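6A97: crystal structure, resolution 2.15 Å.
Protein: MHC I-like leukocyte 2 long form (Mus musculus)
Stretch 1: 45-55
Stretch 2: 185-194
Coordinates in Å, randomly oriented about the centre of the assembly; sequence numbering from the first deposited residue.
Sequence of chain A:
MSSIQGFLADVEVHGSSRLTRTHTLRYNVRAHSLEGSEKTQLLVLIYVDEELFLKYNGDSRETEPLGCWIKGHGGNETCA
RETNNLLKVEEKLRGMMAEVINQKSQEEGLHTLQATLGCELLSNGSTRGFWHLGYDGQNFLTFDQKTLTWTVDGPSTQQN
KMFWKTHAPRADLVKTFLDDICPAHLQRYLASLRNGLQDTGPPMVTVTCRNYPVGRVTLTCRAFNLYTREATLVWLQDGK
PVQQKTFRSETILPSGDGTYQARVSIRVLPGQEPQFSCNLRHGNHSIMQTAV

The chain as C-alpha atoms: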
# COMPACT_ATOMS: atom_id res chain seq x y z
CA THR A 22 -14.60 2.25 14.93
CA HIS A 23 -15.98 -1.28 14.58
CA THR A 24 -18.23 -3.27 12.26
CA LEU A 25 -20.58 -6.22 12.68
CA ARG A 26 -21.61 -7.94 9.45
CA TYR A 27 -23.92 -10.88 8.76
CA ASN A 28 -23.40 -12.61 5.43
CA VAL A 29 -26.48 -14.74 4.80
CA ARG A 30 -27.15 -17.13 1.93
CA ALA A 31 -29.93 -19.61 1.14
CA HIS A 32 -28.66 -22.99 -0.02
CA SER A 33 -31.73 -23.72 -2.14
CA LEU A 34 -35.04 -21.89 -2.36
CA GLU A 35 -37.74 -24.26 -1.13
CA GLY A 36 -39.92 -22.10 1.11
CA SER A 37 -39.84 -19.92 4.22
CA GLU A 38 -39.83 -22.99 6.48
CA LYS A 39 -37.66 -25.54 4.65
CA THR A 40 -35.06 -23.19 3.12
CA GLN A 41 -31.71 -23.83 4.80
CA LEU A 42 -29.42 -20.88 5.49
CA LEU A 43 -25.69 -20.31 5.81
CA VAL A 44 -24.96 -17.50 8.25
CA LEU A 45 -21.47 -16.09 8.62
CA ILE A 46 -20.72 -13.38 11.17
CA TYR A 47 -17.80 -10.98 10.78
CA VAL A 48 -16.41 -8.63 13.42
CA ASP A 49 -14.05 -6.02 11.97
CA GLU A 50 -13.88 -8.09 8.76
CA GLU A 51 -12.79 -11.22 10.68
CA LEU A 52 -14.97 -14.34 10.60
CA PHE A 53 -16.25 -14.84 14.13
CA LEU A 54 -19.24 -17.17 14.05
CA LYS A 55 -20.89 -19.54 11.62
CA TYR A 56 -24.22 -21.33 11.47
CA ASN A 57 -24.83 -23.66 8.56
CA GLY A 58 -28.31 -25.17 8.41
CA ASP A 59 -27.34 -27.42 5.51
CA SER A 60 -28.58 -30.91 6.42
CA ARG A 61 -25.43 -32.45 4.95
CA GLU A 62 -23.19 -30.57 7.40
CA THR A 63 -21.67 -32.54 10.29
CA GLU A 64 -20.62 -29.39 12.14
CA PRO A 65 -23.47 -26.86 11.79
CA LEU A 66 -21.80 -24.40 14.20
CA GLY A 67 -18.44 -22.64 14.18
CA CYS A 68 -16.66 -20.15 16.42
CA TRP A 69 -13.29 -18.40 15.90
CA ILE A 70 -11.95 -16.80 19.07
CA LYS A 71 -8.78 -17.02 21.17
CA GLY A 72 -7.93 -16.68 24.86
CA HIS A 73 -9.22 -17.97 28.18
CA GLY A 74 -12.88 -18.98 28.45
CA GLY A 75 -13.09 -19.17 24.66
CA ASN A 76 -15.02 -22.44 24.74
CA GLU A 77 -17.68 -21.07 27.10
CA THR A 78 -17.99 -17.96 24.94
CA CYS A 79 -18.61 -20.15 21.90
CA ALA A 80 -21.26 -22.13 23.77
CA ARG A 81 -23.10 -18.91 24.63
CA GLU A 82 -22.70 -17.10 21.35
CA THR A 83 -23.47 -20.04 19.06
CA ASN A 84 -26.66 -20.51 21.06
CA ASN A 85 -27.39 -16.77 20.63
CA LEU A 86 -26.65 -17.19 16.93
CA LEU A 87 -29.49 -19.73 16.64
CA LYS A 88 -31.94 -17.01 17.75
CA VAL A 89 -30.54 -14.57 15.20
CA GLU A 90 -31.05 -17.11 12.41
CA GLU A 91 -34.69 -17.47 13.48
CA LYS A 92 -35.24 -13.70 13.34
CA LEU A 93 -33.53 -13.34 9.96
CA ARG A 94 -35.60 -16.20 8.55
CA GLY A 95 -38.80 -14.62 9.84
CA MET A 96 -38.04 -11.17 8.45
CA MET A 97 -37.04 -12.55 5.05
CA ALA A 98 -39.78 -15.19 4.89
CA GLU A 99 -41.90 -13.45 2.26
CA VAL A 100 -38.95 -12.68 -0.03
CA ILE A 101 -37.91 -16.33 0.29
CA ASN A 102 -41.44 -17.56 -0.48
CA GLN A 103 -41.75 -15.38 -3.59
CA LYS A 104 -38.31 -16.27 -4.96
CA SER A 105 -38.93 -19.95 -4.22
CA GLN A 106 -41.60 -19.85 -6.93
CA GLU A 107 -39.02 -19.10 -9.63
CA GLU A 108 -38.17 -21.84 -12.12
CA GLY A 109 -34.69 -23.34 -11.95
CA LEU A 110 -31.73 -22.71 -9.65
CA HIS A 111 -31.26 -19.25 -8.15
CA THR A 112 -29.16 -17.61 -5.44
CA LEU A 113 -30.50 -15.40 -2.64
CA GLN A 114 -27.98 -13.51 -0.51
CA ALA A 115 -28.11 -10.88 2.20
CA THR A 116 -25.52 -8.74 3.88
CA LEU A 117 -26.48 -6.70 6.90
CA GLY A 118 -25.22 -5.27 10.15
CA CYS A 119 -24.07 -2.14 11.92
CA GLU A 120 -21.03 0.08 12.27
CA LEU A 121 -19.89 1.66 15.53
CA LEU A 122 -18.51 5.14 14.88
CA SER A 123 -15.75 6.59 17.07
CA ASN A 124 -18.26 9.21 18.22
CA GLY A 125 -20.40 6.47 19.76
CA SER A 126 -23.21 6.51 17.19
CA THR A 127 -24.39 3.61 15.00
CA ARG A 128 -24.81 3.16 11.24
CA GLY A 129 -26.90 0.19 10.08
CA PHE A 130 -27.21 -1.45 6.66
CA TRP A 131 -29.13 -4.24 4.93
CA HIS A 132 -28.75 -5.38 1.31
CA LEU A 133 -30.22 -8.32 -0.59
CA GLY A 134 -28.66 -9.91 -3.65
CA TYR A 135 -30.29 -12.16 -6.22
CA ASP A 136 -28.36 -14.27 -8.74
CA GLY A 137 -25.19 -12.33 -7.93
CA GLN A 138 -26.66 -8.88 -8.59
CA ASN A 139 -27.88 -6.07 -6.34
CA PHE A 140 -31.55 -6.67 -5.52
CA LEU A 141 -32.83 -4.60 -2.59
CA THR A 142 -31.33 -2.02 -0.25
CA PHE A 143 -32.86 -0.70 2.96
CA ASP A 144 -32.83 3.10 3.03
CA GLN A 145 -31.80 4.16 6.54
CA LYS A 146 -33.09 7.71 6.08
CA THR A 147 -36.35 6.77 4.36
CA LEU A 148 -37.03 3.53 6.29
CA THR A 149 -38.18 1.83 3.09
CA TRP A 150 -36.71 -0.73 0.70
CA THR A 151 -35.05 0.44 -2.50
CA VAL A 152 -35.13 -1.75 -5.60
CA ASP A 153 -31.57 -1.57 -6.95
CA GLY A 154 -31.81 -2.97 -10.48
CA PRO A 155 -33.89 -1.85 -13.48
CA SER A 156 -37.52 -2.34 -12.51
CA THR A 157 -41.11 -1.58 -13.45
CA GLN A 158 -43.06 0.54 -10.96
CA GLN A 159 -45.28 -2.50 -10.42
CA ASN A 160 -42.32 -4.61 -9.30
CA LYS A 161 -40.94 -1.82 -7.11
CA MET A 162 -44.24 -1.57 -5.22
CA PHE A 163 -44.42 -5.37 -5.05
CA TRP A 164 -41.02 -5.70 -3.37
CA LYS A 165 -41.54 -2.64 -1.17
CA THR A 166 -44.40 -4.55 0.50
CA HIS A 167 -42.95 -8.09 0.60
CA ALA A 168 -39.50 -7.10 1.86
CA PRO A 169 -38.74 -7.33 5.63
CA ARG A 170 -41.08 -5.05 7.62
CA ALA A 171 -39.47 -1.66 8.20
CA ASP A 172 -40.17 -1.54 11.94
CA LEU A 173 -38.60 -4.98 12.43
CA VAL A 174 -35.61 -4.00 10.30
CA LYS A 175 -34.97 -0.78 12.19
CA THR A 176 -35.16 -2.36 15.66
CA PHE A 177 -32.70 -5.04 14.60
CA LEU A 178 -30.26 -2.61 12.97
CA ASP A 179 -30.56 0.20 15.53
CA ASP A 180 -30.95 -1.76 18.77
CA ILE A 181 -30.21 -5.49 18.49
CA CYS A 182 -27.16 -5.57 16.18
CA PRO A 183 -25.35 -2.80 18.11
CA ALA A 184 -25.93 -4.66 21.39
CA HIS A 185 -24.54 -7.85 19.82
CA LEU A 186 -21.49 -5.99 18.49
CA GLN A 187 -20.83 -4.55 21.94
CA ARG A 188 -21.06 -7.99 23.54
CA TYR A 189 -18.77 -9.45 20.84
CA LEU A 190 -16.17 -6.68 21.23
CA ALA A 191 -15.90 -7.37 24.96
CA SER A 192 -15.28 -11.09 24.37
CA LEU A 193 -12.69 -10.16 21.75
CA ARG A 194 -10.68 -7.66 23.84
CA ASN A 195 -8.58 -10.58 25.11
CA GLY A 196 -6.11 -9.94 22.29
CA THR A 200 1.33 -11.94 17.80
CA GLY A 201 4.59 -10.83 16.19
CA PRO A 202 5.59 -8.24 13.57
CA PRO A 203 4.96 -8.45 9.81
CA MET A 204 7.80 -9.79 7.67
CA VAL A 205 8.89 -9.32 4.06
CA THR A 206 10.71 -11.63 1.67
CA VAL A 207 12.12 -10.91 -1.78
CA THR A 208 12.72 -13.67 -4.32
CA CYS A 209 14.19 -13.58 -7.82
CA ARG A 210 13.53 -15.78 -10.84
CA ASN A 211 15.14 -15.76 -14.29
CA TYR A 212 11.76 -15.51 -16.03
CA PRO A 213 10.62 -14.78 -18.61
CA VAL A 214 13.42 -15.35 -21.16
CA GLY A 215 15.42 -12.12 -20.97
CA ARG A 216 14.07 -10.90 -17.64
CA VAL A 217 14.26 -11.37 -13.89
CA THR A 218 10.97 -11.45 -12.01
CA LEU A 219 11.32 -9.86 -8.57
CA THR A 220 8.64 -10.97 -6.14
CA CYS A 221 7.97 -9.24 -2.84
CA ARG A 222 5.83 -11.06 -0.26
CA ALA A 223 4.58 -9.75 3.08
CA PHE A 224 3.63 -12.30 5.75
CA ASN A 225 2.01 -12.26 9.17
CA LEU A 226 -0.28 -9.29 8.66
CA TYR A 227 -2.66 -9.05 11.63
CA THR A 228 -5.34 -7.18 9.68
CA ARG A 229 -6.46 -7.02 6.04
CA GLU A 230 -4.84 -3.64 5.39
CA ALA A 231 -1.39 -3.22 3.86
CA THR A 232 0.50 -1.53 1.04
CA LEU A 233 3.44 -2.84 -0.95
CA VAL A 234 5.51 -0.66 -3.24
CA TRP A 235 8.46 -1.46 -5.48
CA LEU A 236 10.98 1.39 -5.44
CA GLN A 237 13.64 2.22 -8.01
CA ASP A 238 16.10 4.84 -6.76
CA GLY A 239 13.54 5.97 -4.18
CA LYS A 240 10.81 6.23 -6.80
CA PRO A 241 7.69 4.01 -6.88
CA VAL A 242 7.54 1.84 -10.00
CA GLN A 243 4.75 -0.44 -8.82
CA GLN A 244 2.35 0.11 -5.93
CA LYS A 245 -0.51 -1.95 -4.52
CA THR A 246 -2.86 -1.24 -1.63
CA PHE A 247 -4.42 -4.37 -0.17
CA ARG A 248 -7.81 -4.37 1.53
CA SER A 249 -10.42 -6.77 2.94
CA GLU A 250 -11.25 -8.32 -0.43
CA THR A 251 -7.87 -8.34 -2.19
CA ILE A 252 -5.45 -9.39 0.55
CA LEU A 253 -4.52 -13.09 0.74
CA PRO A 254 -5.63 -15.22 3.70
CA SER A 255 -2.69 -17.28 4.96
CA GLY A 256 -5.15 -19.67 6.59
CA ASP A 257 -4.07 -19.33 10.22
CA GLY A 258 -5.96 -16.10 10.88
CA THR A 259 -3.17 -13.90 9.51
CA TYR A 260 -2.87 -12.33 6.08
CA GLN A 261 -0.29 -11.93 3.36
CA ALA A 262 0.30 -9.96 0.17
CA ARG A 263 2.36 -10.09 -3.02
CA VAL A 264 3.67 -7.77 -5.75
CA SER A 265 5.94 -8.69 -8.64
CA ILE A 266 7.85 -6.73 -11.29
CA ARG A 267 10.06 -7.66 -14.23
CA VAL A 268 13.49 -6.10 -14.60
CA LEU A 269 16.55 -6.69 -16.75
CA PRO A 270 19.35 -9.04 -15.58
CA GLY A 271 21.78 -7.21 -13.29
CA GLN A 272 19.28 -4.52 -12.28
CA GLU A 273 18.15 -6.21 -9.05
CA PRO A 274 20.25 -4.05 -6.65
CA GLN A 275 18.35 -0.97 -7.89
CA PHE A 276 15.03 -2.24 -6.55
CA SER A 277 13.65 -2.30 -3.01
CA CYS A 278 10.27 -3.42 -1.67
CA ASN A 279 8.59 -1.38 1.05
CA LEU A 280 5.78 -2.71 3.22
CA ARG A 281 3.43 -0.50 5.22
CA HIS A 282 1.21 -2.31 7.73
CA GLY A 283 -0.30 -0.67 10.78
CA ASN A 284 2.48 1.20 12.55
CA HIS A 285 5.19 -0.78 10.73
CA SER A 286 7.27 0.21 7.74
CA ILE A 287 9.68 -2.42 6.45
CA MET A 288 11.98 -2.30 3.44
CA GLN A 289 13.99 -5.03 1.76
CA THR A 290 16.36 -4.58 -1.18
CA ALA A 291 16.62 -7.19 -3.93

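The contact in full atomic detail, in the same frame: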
# COMPACT_ATOMS: atom_id res chain seq x y z
N LEU A 45 -22.84 -16.36 8.24
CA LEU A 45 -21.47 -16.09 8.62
C LEU A 45 -21.40 -14.71 9.26
O LEU A 45 -21.90 -13.73 8.69
CB LEU A 45 -20.53 -16.16 7.41
CG LEU A 45 -20.47 -17.49 6.68
CD1 LEU A 45 -19.64 -17.38 5.41
CD2 LEU A 45 -19.91 -18.57 7.59
N ILE A 46 -20.79 -14.63 10.43
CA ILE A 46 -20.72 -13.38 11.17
C ILE A 46 -19.30 -12.86 11.24
O ILE A 46 -18.39 -13.56 11.69
CB ILE A 46 -21.28 -13.55 12.59
CG1 ILE A 46 -22.77 -13.86 12.54
CG2 ILE A 46 -21.03 -12.30 13.41
CD1 ILE A 46 -23.42 -13.88 13.90
N TYR A 47 -19.11 -11.62 10.79
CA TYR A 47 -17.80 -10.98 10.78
C TYR A 47 -17.73 -9.80 11.74
O TYR A 47 -18.59 -8.92 11.73
CB TYR A 47 -17.46 -10.49 9.37
CG TYR A 47 -17.35 -11.59 8.35
CD1 TYR A 47 -16.11 -12.10 7.98
CD2 TYR A 47 -18.49 -12.14 7.76
CE1 TYR A 47 -16.01 -13.12 7.06
CE2 TYR A 47 -18.40 -13.16 6.84
CZ TYR A 47 -17.15 -13.64 6.49
OH TYR A 47 -17.04 -14.65 5.58
N VAL A 48 -16.70 -9.79 12.59
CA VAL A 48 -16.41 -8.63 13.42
C VAL A 48 -15.11 -8.00 12.93
O VAL A 48 -14.06 -8.66 12.92
CB VAL A 48 -16.28 -9.00 14.90
CG1 VAL A 48 -16.18 -7.73 15.75
CG2 VAL A 48 -17.47 -9.83 15.35
N ASP A 49 -15.20 -6.74 12.51
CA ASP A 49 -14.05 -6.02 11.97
C ASP A 49 -13.40 -6.80 10.84
O ASP A 49 -12.18 -6.94 10.78
CB ASP A 49 -13.04 -5.71 13.08
CG ASP A 49 -13.62 -4.82 14.17
OD1 ASP A 49 -14.59 -4.08 13.87
OD2 ASP A 49 -13.13 -4.87 15.31
N GLU A 50 -14.26 -7.32 9.95
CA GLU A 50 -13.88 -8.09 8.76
C GLU A 50 -13.33 -9.49 9.06
O GLU A 50 -12.98 -10.21 8.13
CB GLU A 50 -12.86 -7.31 7.91
CG GLU A 50 -13.18 -5.84 7.71
CD GLU A 50 -14.50 -5.62 7.00
OE1 GLU A 50 -15.20 -4.65 7.34
OE2 GLU A 50 -14.83 -6.42 6.10
N GLU A 51 -13.26 -9.88 10.33
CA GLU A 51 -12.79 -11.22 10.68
C GLU A 51 -13.94 -12.18 11.01
O GLU A 51 -14.80 -11.86 11.83
CB GLU A 51 -11.81 -11.16 11.85
CG GLU A 51 -10.58 -10.32 11.56
CD GLU A 51 -9.87 -10.76 10.30
OE1 GLU A 51 -9.75 -9.94 9.36
OE2 GLU A 51 -9.42 -11.93 10.24
N LEU A 52 -13.93 -13.34 10.38
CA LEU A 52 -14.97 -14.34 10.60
C LEU A 52 -14.97 -14.74 12.07
O LEU A 52 -13.93 -15.11 12.64
CB LEU A 52 -14.76 -15.55 9.70
CG LEU A 52 -15.77 -16.68 9.87
CD1 LEU A 52 -17.19 -16.20 9.55
CD2 LEU A 52 -15.41 -17.88 9.01
N PHE A 53 -16.13 -14.64 12.70
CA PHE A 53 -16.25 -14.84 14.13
C PHE A 53 -17.15 -16.03 14.44
O PHE A 53 -16.81 -16.89 15.26
CB PHE A 53 -16.78 -13.56 14.79
CG PHE A 53 -17.03 -13.69 16.26
CD1 PHE A 53 -16.05 -14.19 17.10
CD2 PHE A 53 -18.23 -13.29 16.81
CE1 PHE A 53 -16.27 -14.31 18.46
CE2 PHE A 53 -18.46 -13.41 18.17
CZ PHE A 53 -17.48 -13.91 19.00
N LEU A 54 -18.30 -16.10 13.79
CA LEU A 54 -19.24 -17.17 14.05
C LEU A 54 -19.82 -17.68 12.75
O LEU A 54 -19.92 -16.95 11.77
CB LEU A 54 -20.38 -16.68 14.97
CG LEU A 54 -20.03 -16.36 16.42
CD1 LEU A 54 -21.18 -15.59 17.08
CD2 LEU A 54 -19.74 -17.64 17.18
N LYS A 55 -20.22 -18.95 12.76
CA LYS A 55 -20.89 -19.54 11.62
C LYS A 55 -22.05 -20.42 12.07
O LYS A 55 -21.92 -21.18 13.04
CB LYS A 55 -19.93 -20.39 10.79
CG LYS A 55 -20.70 -21.30 9.83
CD LYS A 55 -19.83 -22.22 9.03
CE LYS A 55 -19.44 -23.45 9.81
NZ LYS A 55 -18.87 -24.47 8.88
N HIS A 185 -25.34 -6.67 20.15
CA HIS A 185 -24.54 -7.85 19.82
C HIS A 185 -23.07 -7.48 19.61
O HIS A 185 -22.17 -8.10 20.18
CB HIS A 185 -25.09 -8.54 18.57
CG HIS A 185 -26.38 -9.26 18.81
ND1 HIS A 185 -26.85 -9.55 20.07
CD2 HIS A 185 -27.29 -9.76 17.94
CE1 HIS A 185 -28.01 -10.19 19.96
NE2 HIS A 185 -28.29 -10.33 18.68
N LEU A 186 -22.84 -6.46 18.78
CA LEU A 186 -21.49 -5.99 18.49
C LEU A 186 -20.74 -5.64 19.76
O LEU A 186 -19.57 -5.98 19.93
CB LEU A 186 -21.52 -4.79 17.54
CG LEU A 186 -20.18 -4.10 17.26
CD1 LEU A 186 -19.12 -5.11 16.81
CD2 LEU A 186 -20.35 -2.99 16.23
N GLN A 187 -21.43 -4.95 20.67
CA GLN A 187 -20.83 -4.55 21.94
C GLN A 187 -20.43 -5.78 22.76
O GLN A 187 -19.35 -5.82 23.34
CB GLN A 187 -21.79 -3.67 22.73
CG GLN A 187 -21.08 -2.73 23.69
CD GLN A 187 -20.02 -1.90 23.00
OE1 GLN A 187 -20.32 -1.09 22.12
NE2 GLN A 187 -18.77 -2.10 23.39
N ARG A 188 -21.32 -6.76 22.79
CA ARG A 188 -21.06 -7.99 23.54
C ARG A 188 -19.90 -8.75 22.90
O ARG A 188 -19.04 -9.28 23.60
CB ARG A 188 -22.32 -8.85 23.60
CG ARG A 188 -22.31 -9.89 24.70
CD ARG A 188 -23.61 -10.69 24.73
NE ARG A 188 -23.85 -11.39 23.47
CZ ARG A 188 -24.79 -11.04 22.59
NH1 ARG A 188 -25.57 -10.00 22.84
NH2 ARG A 188 -24.94 -11.73 21.47
N TYR A 189 -19.86 -8.79 21.56
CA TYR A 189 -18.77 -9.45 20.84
C TYR A 189 -17.42 -8.77 21.10
O TYR A 189 -16.41 -9.45 21.30
CB TYR A 189 -19.03 -9.46 19.33
CG TYR A 189 -20.18 -10.32 18.87
CD1 TYR A 189 -20.74 -11.28 19.69
CD2 TYR A 189 -20.68 -10.18 17.58
CE1 TYR A 189 -21.80 -12.08 19.25
CE2 TYR A 189 -21.73 -10.97 17.13
CZ TYR A 189 -22.28 -11.91 17.97
OH TYR A 189 -23.32 -12.69 17.50
N LEU A 190 -17.41 -7.44 21.06
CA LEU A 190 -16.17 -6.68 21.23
C LEU A 190 -15.54 -6.91 22.60
O LEU A 190 -14.32 -6.93 22.73
CB LEU A 190 -16.43 -5.19 21.01
CG LEU A 190 -16.59 -4.76 19.56
CD1 LEU A 190 -16.99 -3.29 19.46
CD2 LEU A 190 -15.30 -5.03 18.78
N ALA A 191 -16.38 -7.09 23.61
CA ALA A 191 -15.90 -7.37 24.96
C ALA A 191 -15.20 -8.73 25.01
O ALA A 191 -14.11 -8.86 25.57
CB ALA A 191 -17.05 -7.32 25.95
N SER A 192 -15.83 -9.74 24.42
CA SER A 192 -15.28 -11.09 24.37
C SER A 192 -14.02 -11.17 23.51
O SER A 192 -13.25 -12.11 23.62
CB SER A 192 -16.33 -12.07 23.85
OG SER A 192 -17.52 -12.00 24.62
N LEU A 193 -13.83 -10.17 22.65
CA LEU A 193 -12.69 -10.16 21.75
C LEU A 193 -11.47 -9.48 22.36
O LEU A 193 -10.34 -9.84 22.05
CB LEU A 193 -13.05 -9.47 20.43
CG LEU A 193 -13.22 -10.37 19.20
CD1 LEU A 193 -14.55 -11.11 19.23
CD2 LEU A 193 -13.08 -9.57 17.91
N ARG A 194 -11.72 -8.50 23.23
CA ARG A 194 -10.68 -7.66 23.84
C ARG A 194 -9.45 -8.44 24.28
O ARG A 194 -8.32 -7.95 24.15
CB ARG A 194 -11.25 -6.91 25.04

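A helix laid across a β-hairpin illustrates a general principle of packing: two elements can pack without a hydrogen bond between them, through apolar side chains and, here, the orientation of two aromatic rings. In this MHC I-like protein, the strands 45-48 and 51-55 are joined by a type I' turn from Val48 to Glu51, and the helix that includes residues 185-193 crosses them at a steep angle, its direction inclined by 67° to the first strand and 110° to the second. The axes approach to 10.3 and 11.6 Å, a spacing that side chains must fill. Backbone hydrogen bonds hold each element together internally: Val48 and Glu51 pair with each other across the turn, and Ile46 pairs with Phe53 and Leu54, while the helix follows its usual i to i+4 pattern, weakening from the amide of Ser192 onward.

Along the helix, His185 makes no contact with the hairpin; its ND1 instead accepts a hydrogen bond from Arg188 NH1 at 3.1 Å, a link within the helix. Leu186 is the first residue to reach across. Its CA-to-CB bond points sideways, but the end of the side chain comes nearer, bringing CD1 to 4.1 Å from Val48 CG1. The backbones are nearest here as well, with the CA atoms of Val48 and Leu186 7.6 Å apart. Gln187 and Arg188 take no part, as expected for a helix that offers one side to its partner.

One turn after Leu186's neighbour His185 comes Tyr189, the centre of the contact and the residue most covered by the opposite stretch. Its CA-to-CB bond points toward the hairpin, and its ring touches both strands. From the first, Val48 CG2 lies 3.9 Å from Tyr189 CD2, and Ile46 CG2 lies 4.0 Å from Tyr189 CE2. From the second, Leu54 CD1 sits 3.9 Å from Tyr189 CZ and 3.6 Å from Tyr189 OH. Phe53 completes the surroundings by presenting its edge to the tyrosine face: the ring centroids are 4.9 Å apart, the planes meet at 64°, and Phe53 CE2 approaches Tyr189 CD1 to 3.5 Å. Such an arrangement sets the slightly positive ring hydrogens of one aromatic against the π cloud of the other.

Leu190, like Leu186, starts sideways and ends closer. Its CD2 lies 4.2 Å from Val48 CG1 and 4.1 Å from Asp49 OD2, a carboxylate oxygen whose hydrogen bonding is met elsewhere in the structure. Ala191 is out of reach, and Ser192, whose CA-to-CB bond points toward the hairpin, comes no nearer than 5.3 Å, from its CB to Phe53 CZ.

Leu193 makes the last contacts. Its CD2 is 4.2 Å from Val48 CG1, whereas its CD1 lies over a face of Phe53, 4.1 Å from the ring centroid and 27° off the normal, in a CH-π contact; the closest approach is 3.7 Å to Phe53 CE1. Phe53 thus uses its edge against Tyr189 and a face against Leu193. Val48, meanwhile, touches Leu186, Tyr189, Leu190 and Leu193, so that a single small side chain meets successive turns of the helix.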